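Local coordinates for epidermin modifying enzyme EPID (Staphylococcus epidermidis, PDB 1G63), which catalyses the FMN-dependent oxidative decarboxylation of the C-terminal cysteine residue of the epidermin precursor, working as a homododecamer, at residues H20-V23 with E24-H28; D47-K50 with L51-D54; F125-K128 with N129-L132. All blocks are in the same frame, centred on the assembly; numbering follows the deposited sequence.

The three contacts come one after another along the chain, each a local turn within a single Rossmann-like flavoprotein fold. Contact 1 lies on helix 18-25, which links strands 5-9 and 32-36 of the parallel sheet, and the residues that follow it; contact 2 is a short 3-10 turn in the loop between strands 32-36 and 56-57. Their centres lie 12 Å apart and they touch: K26 NZ forms a salt bridge with D54 OD1 at 2.8 Å, and I22 packs on L49 and C53. Contact 3, in helix 124-134, sits on the opposite side of the chain's centre, 30 and 33 Å from the other two centres. Both ends of the fold also pack against other subunits of the dodecamer.

Contact 1: residues H20-V23 with E24-H28; sequences HYIV and ELKQH
L25 N donates to Y21 O at 2.8 Å, nearly straight at 165°, in helix 18-25. This helix is the crossover of a beta-alpha-beta unit, carrying the chain from strand 5-9 to strand 32-36 of the Rossmann-like sheet. One residue on, K26 N reaches I22 O, also at 2.8 Å but more bent, while the preceding bond, E24 N to H20 O, is weak at 3.4 Å. L25 turns its CG beside its own backbone N (chi1 -66°), which brings CG and CD1 against Y21 O; CD1 then comes within 4.4 Å of Y21 CB. The Y21 side chain touches M162, and its hydroxyl is hydrogen-bonded to P163 O. On another side of the helix K26 sets CG 4.2 Å from I22 CG2, then bends at chi2 and chi3, its NZ paired with D54. H20 NE2 is hydrogen-bonded to NE2 of H20 of a neighbouring subunit. Further along, H28 N bonds to L25 O, and the imidazole brings ND1 weakly to E24 O, which lies at the ring edge, 3.5 Å away.

Contact 2: residues D47-K50 with L51-D54; sequences DVLK and LFCD
V48 runs alongside F52, both side chains heading in one direction, with V48 CG1 in the plane of the phenyl ring at its edge, 3.9 Å from CE1. The carbonyl oxygen of V48 comes to the same edge, 3.6 Å from F52 CD1, so the ring meets both side chain and backbone of the residue four places earlier. V48 CG1 owes its place to a chi1 of 167°, anti to the backbone N. The isobutyl group of L51 leans over the V48 carbonyl too, and its CD1 is 4.4 Å from V48 CG1. Behind these side chains is a 3-10 turn, whose i to i+3 bonds run from L51 N to V48 O at 2.9 Å, the donor above the carbonyl plane, and from F52 N to L49 O at 3.0 Å, well above its plane. C53 N adds an i to i+4 bond to L49 O, 2.8 Å and 168°, gripping that oxygen twice. The turn belongs to the loop that follows strand 32-36 of the Rossmann-like sheet and leads to strand 56-57. Along the turn, the extended K50 chain reaches D47, NZ to OD1 3.3 Å, a salt bridge with a weak hydrogen bond. Further out, L49 packs on I18 of helix 18-25 and on F36. On the assembly side, F52 lies against I16 of a second subunit, and L51 touches a bound FMN and L64 of a third subunit.

Contact 3: residues F125-K128 with N129-L132; sequences FLQK and NIDL
L126 sends CG anti to its backbone N (chi1 164°) and I130 carries CG1 beside its own N (chi1 -75°), and these two settings bring the branched chains together. They meet at a slant, L126 CG 4.1 Å from I130 CD1. Q127 folds back at chi2 (-49°) to run alongside I130, so that the flat amide flanks the same methyl, with NE2 3.8 Å from CD1. That nitrogen is also hydrogen-bonded to W121 O, which ties the amide to helix 118-121; the W121 side chain touches both L126 and I130. Beneath the side chains, four successive backbone bonds join residues four apart, from N129 N to F125 O at 3.1 Å through to L132 N to K128 O at 3.1 Å. The buried N129 sets CB against L126 O (3.3 Å) and F125 O (3.5 Å), and its side chain touches N88 and A91 of helix 84-91. K128 packs on L132 of one neighbouring subunit, and L132 on K128 of another. The i to i+4 pattern is that of a regular alpha-helix, here helix 124-134, which follows strand 110-114 and precedes strand 139-140 of the Rossmann-like sheet.

Contact 1: residues H20-V23 with E24-H28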
ATOM      1  N   HIS B  20     -27.672  13.311  18.346  1.00 44.16           N
ATOM      2  CA  HIS B  20     -28.675  13.913  19.219  1.00 45.97           C
ATOM      3  C   HIS B  20     -30.027  13.221  19.083  1.00 46.45           C
ATOM      4  O   HIS B  20     -30.723  13.003  20.072  1.00 47.46           O
ATOM      5  CB  HIS B  20     -28.844  15.399  18.905  1.00 47.38           C
ATOM      6  CG  HIS B  20     -27.644  16.226  19.232  1.00 50.40           C
ATOM      7  ND1 HIS B  20     -27.034  16.197  20.467  1.00 51.95           N
ATOM      8  CD2 HIS B  20     -26.950  17.122  18.490  1.00 51.86           C
ATOM      9  CE1 HIS B  20     -26.017  17.038  20.473  1.00 52.71           C
ATOM     10  NE2 HIS B  20     -25.945  17.613  19.285  1.00 52.90           N
ATOM     11  N   TYR B  21     -30.404  12.887  17.854  1.00 45.88           N
ATOM     12  CA  TYR B  21     -31.674  12.222  17.625  1.00 45.39           C
ATOM     13  C   TYR B  21     -31.671  10.831  18.237  1.00 46.26           C
ATOM     14  O   TYR B  21     -32.672  10.395  18.806  1.00 46.62           O
ATOM     15  CB  TYR B  21     -31.968  12.110  16.125  1.00 44.21           C
ATOM     16  CG  TYR B  21     -32.352  13.407  15.462  1.00 43.13           C
ATOM     17  CD1 TYR B  21     -31.385  14.305  15.021  1.00 43.38           C
ATOM     18  CD2 TYR B  21     -33.691  13.744  15.286  1.00 44.32           C
ATOM     19  CE1 TYR B  21     -31.743  15.510  14.418  1.00 43.00           C
ATOM     20  CE2 TYR B  21     -34.061  14.947  14.686  1.00 44.23           C
ATOM     21  CZ  TYR B  21     -33.081  15.823  14.254  1.00 43.80           C
ATOM     22  OH  TYR B  21     -33.444  17.009  13.655  1.00 44.96           O
ATOM     23  N   ILE B  22     -30.542  10.140  18.121  1.00 46.58           N
ATOM     24  CA  ILE B  22     -30.420   8.784  18.634  1.00 47.04           C
ATOM     25  C   ILE B  22     -30.737   8.671  20.115  1.00 47.94           C
ATOM     26  O   ILE B  22     -31.654   7.946  20.511  1.00 46.67           O
ATOM     27  CB  ILE B  22     -29.010   8.233  18.379  1.00 46.36           C
ATOM     28  CG1 ILE B  22     -28.750   8.191  16.873  1.00 46.80           C
ATOM     29  CG2 ILE B  22     -28.875   6.847  18.986  1.00 45.39           C
ATOM     30  CD1 ILE B  22     -27.333   7.796  16.496  1.00 48.47           C
ATOM     31  N   VAL B  23     -29.978   9.387  20.934  1.00 49.97           N
ATOM     32  CA  VAL B  23     -30.184   9.340  22.376  1.00 51.63           C
ATOM     33  C   VAL B  23     -31.621   9.713  22.751  1.00 52.09           C
ATOM     34  O   VAL B  23     -32.209   9.139  23.670  1.00 51.43           O
ATOM     35  CB  VAL B  23     -29.187  10.277  23.100  1.00 51.98           C
ATOM     36  CG1 VAL B  23     -29.248  11.668  22.494  1.00 52.61           C
ATOM     37  CG2 VAL B  23     -29.497  10.314  24.596  1.00 51.11           C
ATOM     38  N   GLU B  24     -32.185  10.669  22.021  1.00 53.03           N
ATOM     39  CA  GLU B  24     -33.548  11.122  22.267  1.00 53.29           C
ATOM     40  C   GLU B  24     -34.562  10.024  21.928  1.00 52.27           C
ATOM     41  O   GLU B  24     -35.451   9.718  22.723  1.00 51.82           O
ATOM     42  CB  GLU B  24     -33.832  12.366  21.424  1.00 55.63           C
ATOM     43  CG  GLU B  24     -35.038  13.155  21.888  1.00 59.44           C
ATOM     44  CD  GLU B  24     -34.732  14.044  23.074  1.00 60.52           C
ATOM     45  OE1 GLU B  24     -35.685  14.597  23.661  1.00 61.17           O
ATOM     46  OE2 GLU B  24     -33.540  14.196  23.411  1.00 61.49           O
ATOM     47  N   LEU B  25     -34.416   9.435  20.744  1.00 51.25           N
ATOM     48  CA  LEU B  25     -35.307   8.379  20.280  1.00 50.01           C
ATOM     49  C   LEU B  25     -35.164   7.077  21.064  1.00 50.18           C
ATOM     50  O   LEU B  25     -36.087   6.266  21.092  1.00 48.72           O
ATOM     51  CB  LEU B  25     -35.066   8.107  18.794  1.00 48.21           C
ATOM     52  CG  LEU B  25     -35.428   9.241  17.834  1.00 48.00           C
ATOM     53  CD1 LEU B  25     -34.940   8.918  16.432  1.00 47.91           C
ATOM     54  CD2 LEU B  25     -36.932   9.450  17.844  1.00 48.29           C
ATOM     55  N   LYS B  26     -34.008   6.875  21.694  1.00 50.71           N
ATOM     56  CA  LYS B  26     -33.772   5.661  22.472  1.00 51.45           C
ATOM     57  C   LYS B  26     -34.749   5.546  23.631  1.00 52.58           C
ATOM     58  O   LYS B  26     -34.889   4.480  24.237  1.00 51.85           O
ATOM     59  CB  LYS B  26     -32.350   5.644  23.029  1.00 51.47           C
ATOM     60  CG  LYS B  26     -31.293   5.198  22.042  1.00 51.29           C
ATOM     61  CD  LYS B  26     -30.576   3.949  22.528  1.00 49.93           C
ATOM     62  CE  LYS B  26     -31.540   2.809  22.765  1.00 50.12           C
ATOM     63  NZ  LYS B  26     -30.847   1.614  23.318  1.00 49.42           N
ATOM     64  N   GLN B  27     -35.421   6.649  23.939  1.00 53.10           N
ATOM     65  CA  GLN B  27     -36.369   6.671  25.037  1.00 53.93           C
ATOM     66  C   GLN B  27     -37.782   6.273  24.646  1.00 53.09           C
ATOM     67  O   GLN B  27     -38.606   5.999  25.514  1.00 54.06           O
ATOM     68  CB  GLN B  27     -36.394   8.059  25.664  1.00 57.17           C
ATOM     69  CG  GLN B  27     -35.044   8.526  26.165  1.00 59.73           C
ATOM     70  CD  GLN B  27     -35.120   9.890  26.820  1.00 62.08           C
ATOM     71  OE1 GLN B  27     -35.544  10.870  26.200  1.00 63.02           O
ATOM     72  NE2 GLN B  27     -34.709   9.963  28.084  1.00 63.61           N
ATOM     73  N   HIS B  28     -38.072   6.235  23.351  1.00 52.31           N
ATOM     74  CA  HIS B  28     -39.412   5.877  22.906  1.00 50.67           C
ATOM     75  C   HIS B  28     -39.478   4.562  22.134  1.00 49.50           C
ATOM     76  O   HIS B  28     -40.554   3.985  21.989  1.00 49.41           O
ATOM     77  CB  HIS B  28     -40.003   6.995  22.039  1.00 51.23           C
ATOM     78  CG  HIS B  28     -40.004   8.340  22.698  1.00 52.27           C
ATOM     79  ND1 HIS B  28     -38.852   9.068  22.909  1.00 54.10           N
ATOM     80  CD2 HIS B  28     -41.019   9.095  23.181  1.00 52.55           C
ATOM     81  CE1 HIS B  28     -39.156  10.215  23.489  1.00 53.98           C
ATOM     82  NE2 HIS B  28     -40.465  10.258  23.665  1.00 53.59           N
TER

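Contact 2: residues D47-K50 with L51-D54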
ATOM      1  N   ASP B  47     -18.302   5.134  13.227  1.00 38.38           N
ATOM      2  CA  ASP B  47     -18.088   4.182  14.313  1.00 40.23           C
ATOM      3  C   ASP B  47     -18.480   4.743  15.675  1.00 38.77           C
ATOM      4  O   ASP B  47     -18.830   3.990  16.579  1.00 37.34           O
ATOM      5  CB  ASP B  47     -16.632   3.703  14.347  1.00 44.82           C
ATOM      6  CG  ASP B  47     -16.385   2.532  13.406  1.00 49.60           C
ATOM      7  OD1 ASP B  47     -17.039   1.484  13.587  1.00 51.37           O
ATOM      8  OD2 ASP B  47     -15.542   2.655  12.486  1.00 54.21           O
ATOM      9  N   VAL B  48     -18.426   6.065  15.813  1.00 38.42           N
ATOM     10  CA  VAL B  48     -18.786   6.727  17.064  1.00 38.19           C
ATOM     11  C   VAL B  48     -20.237   6.464  17.427  1.00 38.28           C
ATOM     12  O   VAL B  48     -20.580   6.371  18.605  1.00 37.94           O
ATOM     13  CB  VAL B  48     -18.565   8.250  16.976  1.00 38.45           C
ATOM     14  CG1 VAL B  48     -19.221   8.954  18.143  1.00 38.07           C
ATOM     15  CG2 VAL B  48     -17.082   8.541  16.989  1.00 41.27           C
ATOM     16  N   LEU B  49     -21.089   6.343  16.416  1.00 38.54           N
ATOM     17  CA  LEU B  49     -22.495   6.078  16.657  1.00 39.41           C
ATOM     18  C   LEU B  49     -22.726   4.749  17.376  1.00 39.50           C
ATOM     19  O   LEU B  49     -23.802   4.523  17.927  1.00 37.83           O
ATOM     20  CB  LEU B  49     -23.286   6.118  15.344  1.00 41.59           C
ATOM     21  CG  LEU B  49     -23.602   7.508  14.774  1.00 41.34           C
ATOM     22  CD1 LEU B  49     -24.167   8.378  15.873  1.00 44.57           C
ATOM     23  CD2 LEU B  49     -22.354   8.155  14.220  1.00 43.61           C
ATOM     24  N   LYS B  50     -21.723   3.871  17.375  1.00 40.08           N
ATOM     25  CA  LYS B  50     -21.854   2.587  18.067  1.00 42.20           C
ATOM     26  C   LYS B  50     -22.029   2.840  19.559  1.00 41.44           C
ATOM     27  O   LYS B  50     -22.538   1.990  20.284  1.00 40.65           O
ATOM     28  CB  LYS B  50     -20.609   1.716  17.865  1.00 43.89           C
ATOM     29  CG  LYS B  50     -20.531   0.977  16.550  1.00 47.36           C
ATOM     30  CD  LYS B  50     -19.219   0.209  16.473  1.00 50.46           C
ATOM     31  CE  LYS B  50     -19.082  -0.575  15.176  1.00 52.13           C
ATOM     32  NZ  LYS B  50     -17.772  -1.300  15.128  1.00 54.52           N
ATOM     33  N   LEU B  51     -21.600   4.014  20.008  1.00 40.64           N
ATOM     34  CA  LEU B  51     -21.698   4.377  21.416  1.00 41.28           C
ATOM     35  C   LEU B  51     -23.092   4.840  21.836  1.00 40.77           C
ATOM     36  O   LEU B  51     -23.394   4.908  23.022  1.00 41.11           O
ATOM     37  CB  LEU B  51     -20.679   5.473  21.741  1.00 41.37           C
ATOM     38  CG  LEU B  51     -19.221   5.085  21.486  1.00 42.39           C
ATOM     39  CD1 LEU B  51     -18.346   6.314  21.595  1.00 43.41           C
ATOM     40  CD2 LEU B  51     -18.786   4.012  22.470  1.00 41.71           C
ATOM     41  N   PHE B  52     -23.942   5.157  20.866  1.00 41.36           N
ATOM     42  CA  PHE B  52     -25.288   5.616  21.173  1.00 40.58           C
ATOM     43  C   PHE B  52     -26.356   4.673  20.648  1.00 39.74           C
ATOM     44  O   PHE B  52     -27.400   4.519  21.263  1.00 39.44           O
ATOM     45  CB  PHE B  52     -25.528   7.010  20.594  1.00 42.27           C
ATOM     46  CG  PHE B  52     -24.474   8.013  20.958  1.00 43.37           C
ATOM     47  CD1 PHE B  52     -23.283   8.085  20.239  1.00 44.60           C
ATOM     48  CD2 PHE B  52     -24.663   8.875  22.027  1.00 45.02           C
ATOM     49  CE1 PHE B  52     -22.292   9.006  20.582  1.00 44.42           C
ATOM     50  CE2 PHE B  52     -23.677   9.800  22.382  1.00 46.70           C
ATOM     51  CZ  PHE B  52     -22.490   9.863  21.656  1.00 45.25           C
ATOM     52  N   CYS B  53     -26.087   4.044  19.511  1.00 40.36           N
ATOM     53  CA  CYS B  53     -27.027   3.117  18.894  1.00 40.81           C
ATOM     54  C   CYS B  53     -26.890   1.691  19.399  1.00 39.87           C
ATOM     55  O   CYS B  53     -25.834   1.286  19.885  1.00 39.53           O
ATOM     56  CB  CYS B  53     -26.852   3.118  17.369  1.00 41.62           C
ATOM     57  SG  CYS B  53     -27.563   4.576  16.554  1.00 45.35           S
ATOM     58  N   ASP B  54     -27.972   0.933  19.277  1.00 38.71           N
ATOM     59  CA  ASP B  54     -27.969  -0.459  19.690  1.00 38.19           C
ATOM     60  C   ASP B  54     -27.156  -1.256  18.673  1.00 37.71           C
ATOM     61  O   ASP B  54     -26.391  -2.147  19.037  1.00 37.82           O
ATOM     62  CB  ASP B  54     -29.406  -0.982  19.764  1.00 38.68           C
ATOM     63  CG  ASP B  54     -30.197  -0.346  20.893  1.00 39.67           C
ATOM     64  OD1 ASP B  54     -30.010  -0.752  22.058  1.00 39.77           O
ATOM     65  OD2 ASP B  54     -30.999   0.569  20.621  1.00 40.59           O
TER

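Contact 3: residues F125-K128 with N129-L132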
ATOM      1  N   PHE B 125     -37.723  18.136 -10.694  1.00 30.67           N
ATOM      2  CA  PHE B 125     -37.583  16.687 -10.711  1.00 29.04           C
ATOM      3  C   PHE B 125     -37.671  16.109  -9.309  1.00 28.85           C
ATOM      4  O   PHE B 125     -38.251  15.044  -9.115  1.00 29.20           O
ATOM      5  CB  PHE B 125     -36.273  16.320 -11.401  1.00 28.84           C
ATOM      6  CG  PHE B 125     -36.010  17.134 -12.649  1.00 30.23           C
ATOM      7  CD1 PHE B 125     -35.008  18.106 -12.673  1.00 28.94           C
ATOM      8  CD2 PHE B 125     -36.818  16.981 -13.774  1.00 29.19           C
ATOM      9  CE1 PHE B 125     -34.819  18.917 -13.804  1.00 29.60           C
ATOM     10  CE2 PHE B 125     -36.637  17.787 -14.906  1.00 30.42           C
ATOM     11  CZ  PHE B 125     -35.636  18.758 -14.920  1.00 29.44           C
ATOM     12  N   LEU B 126     -37.115  16.814  -8.331  1.00 27.97           N
ATOM     13  CA  LEU B 126     -37.184  16.356  -6.951  1.00 29.40           C
ATOM     14  C   LEU B 126     -38.652  16.367  -6.528  1.00 30.91           C
ATOM     15  O   LEU B 126     -39.187  15.360  -6.063  1.00 31.16           O
ATOM     16  CB  LEU B 126     -36.378  17.277  -6.022  1.00 28.23           C
ATOM     17  CG  LEU B 126     -36.657  17.144  -4.515  1.00 27.22           C
ATOM     18  CD1 LEU B 126     -36.234  15.782  -4.010  1.00 25.43           C
ATOM     19  CD2 LEU B 126     -35.916  18.232  -3.765  1.00 27.35           C
ATOM     20  N   GLN B 127     -39.302  17.513  -6.716  1.00 32.04           N
ATOM     21  CA  GLN B 127     -40.701  17.672  -6.337  1.00 33.43           C
ATOM     22  C   GLN B 127     -41.614  16.655  -6.993  1.00 33.19           C
ATOM     23  O   GLN B 127     -42.520  16.125  -6.356  1.00 34.07           O
ATOM     24  CB  GLN B 127     -41.176  19.096  -6.646  1.00 33.07           C
ATOM     25  CG  GLN B 127     -40.622  20.136  -5.681  1.00 33.30           C
ATOM     26  CD  GLN B 127     -40.806  19.715  -4.229  1.00 36.11           C
ATOM     27  OE1 GLN B 127     -41.877  19.236  -3.845  1.00 37.32           O
ATOM     28  NE2 GLN B 127     -39.766  19.893  -3.415  1.00 36.61           N
ATOM     29  N   LYS B 128     -41.366  16.369  -8.262  1.00 34.12           N
ATOM     30  CA  LYS B 128     -42.171  15.403  -8.991  1.00 34.99           C
ATOM     31  C   LYS B 128     -42.022  14.034  -8.333  1.00 34.81           C
ATOM     32  O   LYS B 128     -42.983  13.266  -8.242  1.00 35.30           O
ATOM     33  CB  LYS B 128     -41.718  15.366 -10.449  1.00 38.00           C
ATOM     34  CG  LYS B 128     -42.555  14.498 -11.353  1.00 43.61           C
ATOM     35  CD  LYS B 128     -42.474  14.974 -12.799  1.00 47.33           C
ATOM     36  CE  LYS B 128     -43.130  16.353 -12.965  1.00 50.61           C
ATOM     37  NZ  LYS B 128     -43.177  16.812 -14.392  1.00 52.29           N
ATOM     38  N   ASN B 129     -40.817  13.742  -7.851  1.00 34.53           N
ATOM     39  CA  ASN B 129     -40.533  12.471  -7.189  1.00 32.50           C
ATOM     40  C   ASN B 129     -41.167  12.416  -5.800  1.00 32.31           C
ATOM     41  O   ASN B 129     -41.601  11.351  -5.341  1.00 27.53           O
ATOM     42  CB  ASN B 129     -39.018  12.264  -7.077  1.00 31.65           C
ATOM     43  CG  ASN B 129     -38.386  11.837  -8.388  1.00 30.64           C
ATOM     44  OD1 ASN B 129     -37.177  11.957  -8.567  1.00 30.55           O
ATOM     45  ND2 ASN B 129     -39.199  11.329  -9.306  1.00 29.70           N
ATOM     46  N   ILE B 130     -41.210  13.563  -5.126  1.00 31.96           N
ATOM     47  CA  ILE B 130     -41.803  13.625  -3.799  1.00 33.23           C
ATOM     48  C   ILE B 130     -43.295  13.330  -3.899  1.00 34.53           C
ATOM     49  O   ILE B 130     -43.866  12.654  -3.042  1.00 34.35           O
ATOM     50  CB  ILE B 130     -41.581  15.004  -3.149  1.00 32.84           C
ATOM     51  CG1 ILE B 130     -40.124  15.110  -2.684  1.00 32.33           C
ATOM     52  CG2 ILE B 130     -42.542  15.199  -1.983  1.00 32.60           C
ATOM     53  CD1 ILE B 130     -39.800  16.372  -1.963  1.00 30.80           C
ATOM     54  N   ASP B 131     -43.925  13.841  -4.951  1.00 35.21           N
ATOM     55  CA  ASP B 131     -45.341  13.599  -5.168  1.00 35.65           C
ATOM     56  C   ASP B 131     -45.510  12.108  -5.417  1.00 35.19           C
ATOM     57  O   ASP B 131     -46.392  11.460  -4.843  1.00 35.30           O
ATOM     58  CB  ASP B 131     -45.841  14.385  -6.378  1.00 37.44           C
ATOM     59  CG  ASP B 131     -45.901  15.883  -6.124  1.00 41.19           C
ATOM     60  OD1 ASP B 131     -45.960  16.646  -7.122  1.00 41.64           O
ATOM     61  OD2 ASP B 131     -45.898  16.297  -4.937  1.00 40.78           O
ATOM     62  N   LEU B 132     -44.647  11.564  -6.263  1.00 32.48           N
ATOM     63  CA  LEU B 132     -44.706  10.151  -6.584  1.00 33.48           C
ATOM     64  C   LEU B 132     -44.627   9.285  -5.322  1.00 33.97           C
ATOM     65  O   LEU B 132     -45.370   8.313  -5.166  1.00 33.60           O
ATOM     66  CB  LEU B 132     -43.572   9.788  -7.541  1.00 33.05           C
ATOM     67  CG  LEU B 132     -43.600   8.376  -8.122  1.00 34.06           C
ATOM     68  CD1 LEU B 132     -44.915   8.133  -8.843  1.00 33.77           C
ATOM     69  CD2 LEU B 132     -42.430   8.214  -9.083  1.00 34.50           C
TER